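Local structure of beta-hexosaminidase (Neisseria gonorrhoeae, 6JTJ) at residues C[142-156]-C[365-378]. The protein probably cleaves the terminal beta-1,4-linked N-acetylglucosamine from peptidoglycan fragments during cell-wall recycling, as a family 3 glycoside hydrolase. Numbering follows the deposited sequence.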
# COMPACT_ATOMS: atom_id res chain seq x y z
N ALA C 142 -5.14 -26.94 -2.25
CA ALA C 142 -4.44 -25.98 -3.10
C ALA C 142 -3.47 -25.14 -2.26
O ALA C 142 -2.32 -24.94 -2.66
CB ALA C 142 -5.44 -25.09 -3.80
N ALA C 143 -3.92 -24.68 -1.10
CA ALA C 143 -3.07 -23.90 -0.18
C ALA C 143 -1.81 -24.67 0.22
O ALA C 143 -0.71 -24.12 0.21
CB ALA C 143 -3.85 -23.47 1.05
N GLY C 144 -1.96 -25.96 0.50
CA GLY C 144 -0.82 -26.82 0.86
C GLY C 144 0.21 -26.91 -0.24
O GLY C 144 1.43 -26.84 0.00
N GLN C 145 -0.25 -27.02 -1.47
CA GLN C 145 0.64 -27.06 -2.63
C GLN C 145 1.34 -25.73 -2.87
O GLN C 145 2.54 -25.70 -3.16
CB GLN C 145 -0.12 -27.45 -3.90
CG GLN C 145 -0.67 -28.89 -3.90
CD GLN C 145 0.41 -29.96 -3.63
OE1 GLN C 145 1.40 -30.09 -4.36
NE2 GLN C 145 0.27 -30.67 -2.51
N VAL C 146 0.61 -24.63 -2.71
CA VAL C 146 1.24 -23.31 -2.83
C VAL C 146 2.34 -23.16 -1.79
O VAL C 146 3.45 -22.78 -2.11
CB VAL C 146 0.21 -22.17 -2.70
CG1 VAL C 146 0.90 -20.82 -2.60
CG2 VAL C 146 -0.73 -22.17 -3.91
N GLY C 147 2.04 -23.51 -0.54
CA GLY C 147 3.05 -23.42 0.54
C GLY C 147 4.28 -24.26 0.27
O GLY C 147 5.41 -23.81 0.44
N ARG C 148 4.05 -25.47 -0.20
CA ARG C 148 5.15 -26.38 -0.53
C ARG C 148 6.06 -25.83 -1.62
O ARG C 148 7.28 -25.86 -1.51
CB ARG C 148 4.58 -27.74 -0.94
CG ARG C 148 5.66 -28.81 -1.10
CD ARG C 148 5.14 -30.12 -1.67
NE ARG C 148 6.27 -31.01 -1.96
CZ ARG C 148 6.24 -32.08 -2.75
NH1 ARG C 148 5.10 -32.42 -3.36
NH2 ARG C 148 7.35 -32.80 -2.95
N VAL C 149 5.46 -25.37 -2.71
CA VAL C 149 6.24 -24.84 -3.81
C VAL C 149 6.98 -23.59 -3.39
O VAL C 149 8.17 -23.44 -3.64
CB VAL C 149 5.33 -24.54 -5.02
CG1 VAL C 149 6.08 -23.77 -6.10
CG2 VAL C 149 4.79 -25.85 -5.58
N LEU C 150 6.25 -22.69 -2.75
CA LEU C 150 6.82 -21.43 -2.30
C LEU C 150 8.08 -21.67 -1.48
O LEU C 150 9.15 -21.13 -1.77
CB LEU C 150 5.75 -20.70 -1.46
CG LEU C 150 5.98 -19.30 -0.91
CD1 LEU C 150 4.62 -18.76 -0.50
CD2 LEU C 150 6.93 -19.29 0.28
N ALA C 151 7.93 -22.49 -0.45
CA ALA C 151 9.01 -22.73 0.50
C ALA C 151 10.16 -23.53 -0.12
O ALA C 151 11.32 -23.16 0.04
CB ALA C 151 8.47 -23.46 1.74
N THR C 152 9.84 -24.59 -0.85
CA THR C 152 10.87 -25.47 -1.39
C THR C 152 11.81 -24.73 -2.34
O THR C 152 13.02 -24.86 -2.25
CB THR C 152 10.28 -26.70 -2.10
OG1 THR C 152 9.41 -27.41 -1.21
CG2 THR C 152 11.40 -27.64 -2.55
N GLU C 153 11.26 -23.91 -3.23
CA GLU C 153 12.09 -23.21 -4.19
C GLU C 153 13.01 -22.24 -3.48
O GLU C 153 14.15 -22.02 -3.91
CB GLU C 153 11.22 -22.50 -5.24
CG GLU C 153 10.48 -23.48 -6.13
CD GLU C 153 9.66 -22.82 -7.23
OE1 GLU C 153 9.58 -21.58 -7.31
OE2 GLU C 153 9.05 -23.55 -8.03
N LEU C 154 12.52 -21.63 -2.39
CA LEU C 154 13.36 -20.70 -1.64
C LEU C 154 14.40 -21.45 -0.83
O LEU C 154 15.54 -21.01 -0.73
CB LEU C 154 12.52 -19.82 -0.72
CG LEU C 154 11.67 -18.73 -1.36
CD1 LEU C 154 10.72 -18.17 -0.32
CD2 LEU C 154 12.55 -17.63 -1.94
N SER C 155 14.00 -22.58 -0.27
CA SER C 155 14.91 -23.40 0.52
C SER C 155 16.12 -23.86 -0.31
O SER C 155 17.24 -23.90 0.19
CB SER C 155 14.18 -24.61 1.09
OG SER C 155 13.16 -24.22 1.99
N ALA C 156 15.89 -24.14 -1.59
CA ALA C 156 16.96 -24.51 -2.51
C ALA C 156 18.00 -23.43 -2.67
O ALA C 156 19.11 -23.73 -3.11
CB ALA C 156 16.39 -24.85 -3.87
N VAL C 365 14.69 -33.21 -4.16
CA VAL C 365 13.21 -33.20 -4.16
C VAL C 365 12.67 -32.41 -5.37
O VAL C 365 11.64 -32.76 -5.95
CB VAL C 365 12.59 -32.76 -2.81
CG1 VAL C 365 12.69 -31.26 -2.67
CG2 VAL C 365 11.13 -33.19 -2.67
N MET C 366 13.40 -31.38 -5.79
CA MET C 366 12.94 -30.56 -6.91
C MET C 366 13.03 -31.26 -8.26
O MET C 366 12.36 -30.87 -9.21
CB MET C 366 13.69 -29.23 -6.94
CG MET C 366 13.23 -28.34 -5.83
SD MET C 366 13.78 -26.64 -5.92
CE MET C 366 15.33 -26.45 -6.88
N GLN C 367 13.86 -32.30 -8.35
CA GLN C 367 13.91 -33.14 -9.54
C GLN C 367 12.76 -34.17 -9.60
O GLN C 367 12.46 -34.70 -10.67
CB GLN C 367 15.31 -33.78 -9.66
CG GLN C 367 16.42 -32.81 -10.09
CD GLN C 367 16.20 -32.09 -11.41
OE1 GLN C 367 16.20 -32.70 -12.48
NE2 GLN C 367 16.04 -30.78 -11.32
N THR C 368 12.07 -34.42 -8.49
CA THR C 368 11.01 -35.43 -8.47
C THR C 368 9.81 -34.98 -9.29
O THR C 368 9.55 -33.79 -9.42
CB THR C 368 10.53 -35.79 -7.05
OG1 THR C 368 9.83 -34.68 -6.45
CG2 THR C 368 11.72 -36.23 -6.19
N MET C 369 9.07 -35.95 -9.80
CA MET C 369 7.88 -35.67 -10.57
C MET C 369 6.79 -35.05 -9.71
O MET C 369 6.02 -34.23 -10.19
CB MET C 369 7.33 -36.96 -11.19
CG MET C 369 6.10 -36.78 -12.08
SD MET C 369 6.40 -35.68 -13.51
CE MET C 369 4.71 -35.21 -13.93
N GLY C 370 6.66 -35.53 -8.48
CA GLY C 370 5.65 -35.03 -7.54
C GLY C 370 5.77 -33.54 -7.31
O GLY C 370 4.78 -32.80 -7.38
N PHE C 371 7.00 -33.09 -7.07
CA PHE C 371 7.23 -31.69 -6.87
C PHE C 371 7.05 -30.87 -8.16
O PHE C 371 6.44 -29.80 -8.13
CB PHE C 371 8.62 -31.42 -6.34
CG PHE C 371 8.83 -29.99 -6.04
CD1 PHE C 371 8.23 -29.41 -4.90
CD2 PHE C 371 9.52 -29.20 -6.92
CE1 PHE C 371 8.40 -28.07 -4.63
CE2 PHE C 371 9.68 -27.88 -6.66
CZ PHE C 371 9.13 -27.31 -5.52
N GLN C 372 7.54 -31.40 -9.28
CA GLN C 372 7.35 -30.74 -10.58
C GLN C 372 5.87 -30.58 -10.93
O GLN C 372 5.47 -29.56 -11.50
CB GLN C 372 8.10 -31.46 -11.70
CG GLN C 372 9.59 -31.21 -11.65
CD GLN C 372 10.37 -32.01 -12.70
OE1 GLN C 372 10.65 -31.54 -13.80
NE2 GLN C 372 10.70 -33.24 -12.36
N ALA C 373 5.05 -31.55 -10.55
CA ALA C 373 3.60 -31.43 -10.75
C ALA C 373 3.01 -30.34 -9.88
O ALA C 373 2.10 -29.60 -10.30
CB ALA C 373 2.93 -32.76 -10.46
N ALA C 374 3.47 -30.27 -8.62
CA ALA C 374 3.01 -29.20 -7.73
C ALA C 374 3.33 -27.85 -8.34
O ALA C 374 2.47 -26.96 -8.35
CB ALA C 374 3.66 -29.36 -6.35
N GLN C 375 4.55 -27.71 -8.85
CA GLN C 375 4.96 -26.49 -9.51
C GLN C 375 4.00 -26.07 -10.60
O GLN C 375 3.53 -24.93 -10.63
CB GLN C 375 6.35 -26.63 -10.10
CG GLN C 375 7.47 -26.61 -9.10
CD GLN C 375 8.81 -26.81 -9.78
OE1 GLN C 375 9.00 -27.79 -10.46
NE2 GLN C 375 9.74 -25.91 -9.57
N ALA C 376 3.67 -27.01 -11.48
CA ALA C 376 2.78 -26.71 -12.60
C ALA C 376 1.37 -26.35 -12.14
O ALA C 376 0.71 -25.47 -12.71
CB ALA C 376 2.75 -27.87 -13.59
N PHE C 377 0.88 -27.04 -11.11
CA PHE C 377 -0.43 -26.70 -10.55
C PHE C 377 -0.46 -25.26 -10.00
O PHE C 377 -1.41 -24.50 -10.22
CB PHE C 377 -0.79 -27.67 -9.43
CG PHE C 377 -2.03 -27.27 -8.65
CD1 PHE C 377 -3.30 -27.47 -9.16
CD2 PHE C 377 -1.92 -26.67 -7.40
CE1 PHE C 377 -4.43 -27.10 -8.44
CE2 PHE C 377 -3.05 -26.29 -6.67
CZ PHE C 377 -4.31 -26.51 -7.19
N VAL C 378 0.59 -24.89 -9.26
CA VAL C 378 0.66 -23.56 -8.63
C VAL C 378 0.81 -22.50 -9.73
O VAL C 378 0.13 -21.50 -9.72
CB VAL C 378 1.80 -23.51 -7.59
CG1 VAL C 378 2.05 -22.09 -7.12
CG2 VAL C 378 1.46 -24.41 -6.40
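With CG turned anti to the backbone N (chi1 -176°), Phe371 carries its ring in among Arg148, Val149, Thr152 and Glu153, a knob in a hole of helix 142-155. Its CE1 lies 3.4 Å from Thr152 CB, and CD1 stands over one face of the Arg148 guanidinium, towards the rim, with the two planes 72° apart. The Arg148 chain, extended from CG to NE, also brings NH2 to 3.8 Å from Val365 CG2, which lies at the guanidinium edge. Val149 answers as the reverse knob, seated among Phe371, Ala374, Gln375 and Val378; its CG2 meets Val378 CG2 tip to tip at 3.7 Å. These reciprocal knobs join helices 142-155 and 369-378, whose axes approach to 9.2 Å at a crossing angle of -110°. The last helix of the chain, 369-382, covers helix 136-155, which also meets helices 124-134 and 186-202 of the family 3 barrel. Between the two segments runs one hydrogen bond, nearly straight, from Gln375 NE2 to Glu153 OE2 (2.9 Å), on the anti side of OE2 and tilted out of the carboxylate plane; Thr119 OG1 also bonds to OE2. Farther along, past Thr152, Met366 CE reaches Ala156 CB at 3.6 Å.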